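PDB 3MWF: iron-regulated ABC transporter siderophore-binding protein SirA from Staphylococcus aureus subsp. aureus, which binds the ferric siderophore staphyloferrin B and probably delivers it to an ABC transporter for iron uptake. Local coordinates for residues G178-G182 with T270-G276; K143-F147 with I284-Y288. The contacts are given in a common frame with arbitrary orientation. Residues are numbered along the deposited sequence.

Overall arrangement
The fold is that of the periplasmic binding protein family: two lobes, each built on a beta-sheet, joined by the long helix 130-155, with the ligand between them. The centre of contact 1 (178-182 with 270-276), which touches staphyloferrin B, is about 2 Å from the centre of the chain. The centre of contact 2 (143-147 with 284-288), where the connecting helix meets helix 277-290, is about 16 Å from it. The two contact centres are about 15 Å apart. Along the chain the order is 143-147, 178-182, 270-276, 284-288, and consecutive helices 268-273 and 277-290 join the contacts directly: Trp-271 packs on Leu-287, and its NE1 probably hydrogen-bonds Asp-286 OD2. The pocket floor is thus tied to helix 130-155 through helix 277-290.

Contact 1. Residues G178-G182 with T270-G276; sequences GGYAG and TWNLAGG. With SE8 (5-[(2-{[(3S)-5-{[(2S)-2-amino-2-carboxyethyl]amino}-3-carboxy-3-hydroxy-5-oxopentanoyl]amino}ethyl)amino]-2,5-dioxopentanoic acid), chain C.
In this bilobal siderophore-binding fold, the first turn of helix 179-187 packs against helix 268-273 and the residues that follow, at the floor of the staphyloferrin B pocket. Gly-179 has positive phi (65°), and Tyr-180 and Ala-181 follow in helical conformation. The CA atoms pair Tyr-180 with Asn-272 (5.7 Å) and Ala-181 with Trp-271 (5.8 Å). Residues 270-273 open into a pi-type turn, and Gly-275, the first residue after the helix to leave helical phi/psi, has positive phi (72°). Tyr-180 is the main side chain: its t rotamer (chi2 73°) lays the ring against this turn, with Gly-275 N over one face, and its OH donates a 2.6 Å hydrogen bond to Gly-276 O. Trp-271 is m (chi2 78°), placing CE3 3.8 Å from Ala-181 CB. Asn-272 is t with chi2 52°. Although its CA-to-CB bond points away from 178-182, its OD1 accepts from two waters, both 2.8 Å distant; one also bonds Tyr-180 N and ligand O27, the other Ala-181 N and Trp-271 O. Arg-93, Arg-169, Arg-174 and Tyr-176 also hydrogen-bond the siderophore. Leu-273 CD2 approaches ligand C6 at 3.9 Å, while Asn-272 ND2 donates to ligand O24 at 2.8 Å.

Contact 2. Residues K143-F147 with I284-Y288; sequences KVAAF and IDDLY
Both segments are regular alpha-helix, running nearly parallel with a signed crossing angle of 17°; the axes of these short segments come within 11.3 Å. The nearest CA atoms are those of Phe-147 and Ile-284, at 7.6 Å. The CA-to-CB bond of Phe-147 points toward 284-288, and the ring (t, chi2 88°) sets its edge to the face of Tyr-288 (m) in a T-shaped stack, centroids 5.3 Å apart and planes at 78°. Phe-147 CD1 lies 4.0 Å from Ile-284 CG2, and Phe-147 CE1 3.8 Å from Leu-287 CB. Ile-284 (m, t) also reaches Val-144, CD1 to CG2 4.0 Å. Lys-143 extends (t, t, t, then p) across Ile-284 to a salt bridge, NZ to Asp-285 OD1 2.7 Å. One water donates to Lys-143 O and Tyr-288 OH, each at 2.8 Å; the hydroxyl also hydrogen-bonds Asp-150. This interface packs the C-terminal helix 277-290 on the interlobe helix 130-155, with Leu-188 and Ile-293 from loops against Phe-147, and helix 268-273 meeting Leu-287 through Trp-271.

Contact 1. Residues G178-G182 with T270-G276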
# COMPACT_ATOMS: atom_id res chain seq x y z
N GLY A 178 3.44 5.91 -8.28
CA GLY A 178 3.86 4.66 -7.69
C GLY A 178 3.08 4.51 -6.39
O GLY A 178 1.85 4.70 -6.34
N GLY A 179 3.79 4.21 -5.32
CA GLY A 179 3.10 3.91 -4.08
C GLY A 179 2.28 2.63 -4.21
O GLY A 179 2.44 1.85 -5.17
N TYR A 180 1.42 2.38 -3.23
CA TYR A 180 0.74 1.09 -3.18
C TYR A 180 -0.08 0.81 -4.44
O TYR A 180 0.15 -0.23 -5.10
CB TYR A 180 -0.21 1.03 -1.97
CG TYR A 180 -0.78 -0.36 -1.82
CD1 TYR A 180 0.04 -1.42 -1.36
CD2 TYR A 180 -2.11 -0.63 -2.17
CE1 TYR A 180 -0.48 -2.70 -1.25
CE2 TYR A 180 -2.62 -1.94 -2.06
CZ TYR A 180 -1.80 -2.94 -1.60
OH TYR A 180 -2.28 -4.22 -1.45
N ALA A 181 -1.04 1.69 -4.75
CA ALA A 181 -1.95 1.42 -5.87
C ALA A 181 -1.25 1.68 -7.19
O ALA A 181 -1.44 0.94 -8.14
CB ALA A 181 -3.23 2.25 -5.78
N GLY A 182 -0.41 2.71 -7.25
CA GLY A 182 0.32 3.01 -8.50
C GLY A 182 1.21 1.87 -9.00
O GLY A 182 1.28 1.60 -10.22
N THR A 270 -8.40 -0.60 1.04
CA THR A 270 -7.97 -1.41 -0.10
C THR A 270 -6.94 -0.69 -0.98
O THR A 270 -5.94 -1.29 -1.41
CB THR A 270 -9.18 -1.77 -0.94
OG1 THR A 270 -10.00 -2.64 -0.16
CG2 THR A 270 -8.79 -2.53 -2.25
N TRP A 271 -7.22 0.58 -1.25
CA TRP A 271 -6.48 1.33 -2.25
C TRP A 271 -5.17 1.92 -1.75
O TRP A 271 -4.32 2.29 -2.57
CB TRP A 271 -7.35 2.40 -2.91
CG TRP A 271 -8.23 1.78 -3.97
CD1 TRP A 271 -9.39 1.06 -3.77
CD2 TRP A 271 -7.98 1.77 -5.37
NE1 TRP A 271 -9.88 0.61 -4.98
CE2 TRP A 271 -9.03 1.02 -5.98
CE3 TRP A 271 -6.97 2.30 -6.19
CZ2 TRP A 271 -9.10 0.83 -7.37
CZ3 TRP A 271 -7.03 2.11 -7.57
CH2 TRP A 271 -8.10 1.38 -8.15
N ASN A 272 -5.00 2.02 -0.42
CA ASN A 272 -3.74 2.55 0.07
C ASN A 272 -3.34 2.15 1.49
O ASN A 272 -2.15 1.87 1.75
CB ASN A 272 -3.74 4.10 0.03
CG ASN A 272 -2.35 4.65 0.26
OD1 ASN A 272 -1.39 4.24 -0.40
ND2 ASN A 272 -2.24 5.58 1.20
N LEU A 273 -4.30 2.16 2.41
CA LEU A 273 -3.87 2.10 3.83
C LEU A 273 -3.38 0.74 4.29
O LEU A 273 -2.42 0.69 5.08
CB LEU A 273 -4.97 2.60 4.77
CG LEU A 273 -5.42 4.04 4.54
CD1 LEU A 273 -6.57 4.42 5.51
CD2 LEU A 273 -4.31 5.13 4.58
N ALA A 274 -4.04 -0.33 3.85
CA ALA A 274 -3.68 -1.66 4.32
C ALA A 274 -2.28 -2.08 3.89
O ALA A 274 -1.55 -2.74 4.65
CB ALA A 274 -4.73 -2.70 3.90
N GLY A 275 -1.90 -1.69 2.67
CA GLY A 275 -0.51 -1.77 2.23
C GLY A 275 0.02 -3.16 1.96
O GLY A 275 1.22 -3.33 1.72
N GLY A 276 -0.87 -4.17 1.95
CA GLY A 276 -0.41 -5.54 2.14
C GLY A 276 -0.73 -6.47 1.00
O GLY A 276 -1.08 -6.05 -0.11
C1 SE8 C . 1.69 9.62 7.72
C2 SE8 C . 0.41 10.13 7.13
C3 SE8 C . -0.73 9.15 7.37
N4 SE8 C . -0.54 7.88 6.66
C5 SE8 C . -1.07 7.67 5.48
C6 SE8 C . -0.67 6.39 4.78
C7 SE8 C . 0.66 6.56 4.05
C8 SE8 C . 1.09 5.18 3.51
C9 SE8 C . 2.29 5.22 2.56
N10 SE8 C . 3.24 6.12 2.80
C11 SE8 C . 4.40 6.14 1.93
C12 SE8 C . 5.67 5.86 2.71
N13 SE8 C . 6.86 6.31 2.01
C14 SE8 C . 7.33 7.59 2.03
C15 SE8 C . 6.88 8.52 3.12
C16 SE8 C . 5.54 8.98 2.62
C17 SE8 C . 4.52 9.29 3.67
C18 SE8 C . 3.97 10.64 3.57
O19 SE8 C . 1.84 9.67 8.97
O20 SE8 C . 2.58 9.22 6.94
N21 SE8 C . 0.60 10.36 5.68
O22 SE8 C . -1.83 8.43 4.92
C23 SE8 C . 0.52 7.59 2.94
O24 SE8 C . -0.07 7.28 1.88
O25 SE8 C . 1.01 8.74 3.10
O26 SE8 C . 1.63 7.09 4.97
O27 SE8 C . 2.35 4.42 1.63
O28 SE8 C . 8.09 8.03 1.19
O29 SE8 C . 4.08 8.45 4.46
O30 SE8 C . 2.85 10.84 4.02
O31 SE8 C . 4.62 11.54 2.98
O HOH W 1 1.30 4.22 -1.04
O HOH W 2 -2.12 3.82 -3.11

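Contact 2. Residues K143-F147 with I284-Y288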
# COMPACT_ATOMS: atom_id res chain seq x y z
N LYS A 143 -3.19 -13.72 -10.92
CA LYS A 143 -4.31 -12.82 -10.96
C LYS A 143 -4.01 -11.62 -11.86
O LYS A 143 -4.89 -11.15 -12.59
CB LYS A 143 -4.69 -12.36 -9.54
CG LYS A 143 -6.07 -11.82 -9.48
CD LYS A 143 -6.59 -11.69 -8.04
CE LYS A 143 -7.91 -10.95 -8.01
NZ LYS A 143 -9.04 -11.83 -8.41
N VAL A 144 -2.77 -11.15 -11.78
CA VAL A 144 -2.29 -10.06 -12.65
C VAL A 144 -2.35 -10.49 -14.12
O VAL A 144 -2.93 -9.78 -14.94
CB VAL A 144 -0.86 -9.61 -12.26
CG1 VAL A 144 -0.26 -8.70 -13.33
CG2 VAL A 144 -0.92 -8.87 -10.94
N ALA A 145 -1.78 -11.65 -14.43
CA ALA A 145 -1.80 -12.18 -15.81
C ALA A 145 -3.23 -12.29 -16.36
O ALA A 145 -3.50 -11.87 -17.50
CB ALA A 145 -1.06 -13.53 -15.90
N ALA A 146 -4.14 -12.83 -15.56
CA ALA A 146 -5.55 -12.93 -15.95
C ALA A 146 -6.19 -11.56 -16.15
O ALA A 146 -6.98 -11.38 -17.07
CB ALA A 146 -6.35 -13.72 -14.90
N PHE A 147 -5.85 -10.60 -15.29
CA PHE A 147 -6.40 -9.27 -15.47
C PHE A 147 -5.97 -8.64 -16.81
O PHE A 147 -6.78 -8.02 -17.50
CB PHE A 147 -6.02 -8.32 -14.33
CG PHE A 147 -6.60 -6.94 -14.51
CD1 PHE A 147 -7.88 -6.63 -14.03
CD2 PHE A 147 -5.90 -5.95 -15.23
CE1 PHE A 147 -8.44 -5.38 -14.22
CE2 PHE A 147 -6.47 -4.68 -15.43
CZ PHE A 147 -7.73 -4.40 -14.93
N ILE A 284 -7.49 -5.63 -7.30
CA ILE A 284 -7.71 -6.20 -8.65
C ILE A 284 -9.20 -6.55 -8.84
O ILE A 284 -9.81 -6.24 -9.88
CB ILE A 284 -6.79 -7.41 -8.91
CG1 ILE A 284 -5.29 -6.98 -8.90
CG2 ILE A 284 -7.10 -8.00 -10.30
CD1 ILE A 284 -4.23 -8.12 -8.88
N ASP A 285 -9.81 -7.15 -7.82
CA ASP A 285 -11.27 -7.42 -7.86
C ASP A 285 -12.06 -6.13 -8.04
O ASP A 285 -13.02 -6.09 -8.83
CB ASP A 285 -11.73 -8.08 -6.56
CG ASP A 285 -11.41 -9.54 -6.49
OD1 ASP A 285 -11.01 -10.16 -7.51
OD2 ASP A 285 -11.57 -10.08 -5.37
N ASP A 286 -11.68 -5.08 -7.31
CA ASP A 286 -12.31 -3.77 -7.43
C ASP A 286 -12.28 -3.25 -8.86
O ASP A 286 -13.27 -2.71 -9.35
CB ASP A 286 -11.63 -2.75 -6.51
CG ASP A 286 -12.16 -2.77 -5.10
OD1 ASP A 286 -13.08 -3.57 -4.83
OD2 ASP A 286 -11.65 -1.99 -4.27
N LEU A 287 -11.14 -3.42 -9.51
CA LEU A 287 -10.96 -2.99 -10.89
C LEU A 287 -11.90 -3.70 -11.87
O LEU A 287 -12.49 -3.05 -12.72
CB LEU A 287 -9.51 -3.18 -11.32
CG LEU A 287 -8.52 -2.20 -10.70
CD1 LEU A 287 -7.12 -2.67 -11.07
CD2 LEU A 287 -8.78 -0.76 -11.19
N TYR A 288 -12.06 -5.02 -11.73
CA TYR A 288 -13.06 -5.72 -12.56
C TYR A 288 -14.43 -5.08 -12.42
O TYR A 288 -15.13 -4.85 -13.42
CB TYR A 288 -13.13 -7.19 -12.17
CG TYR A 288 -12.09 -8.07 -12.81
CD1 TYR A 288 -12.22 -8.50 -14.14
CD2 TYR A 288 -11.00 -8.51 -12.09
CE1 TYR A 288 -11.28 -9.33 -14.71
CE2 TYR A 288 -10.05 -9.34 -12.64
CZ TYR A 288 -10.18 -9.74 -13.97
OH TYR A 288 -9.23 -10.57 -14.49
O HOH W 3 -7.62 -11.58 -12.47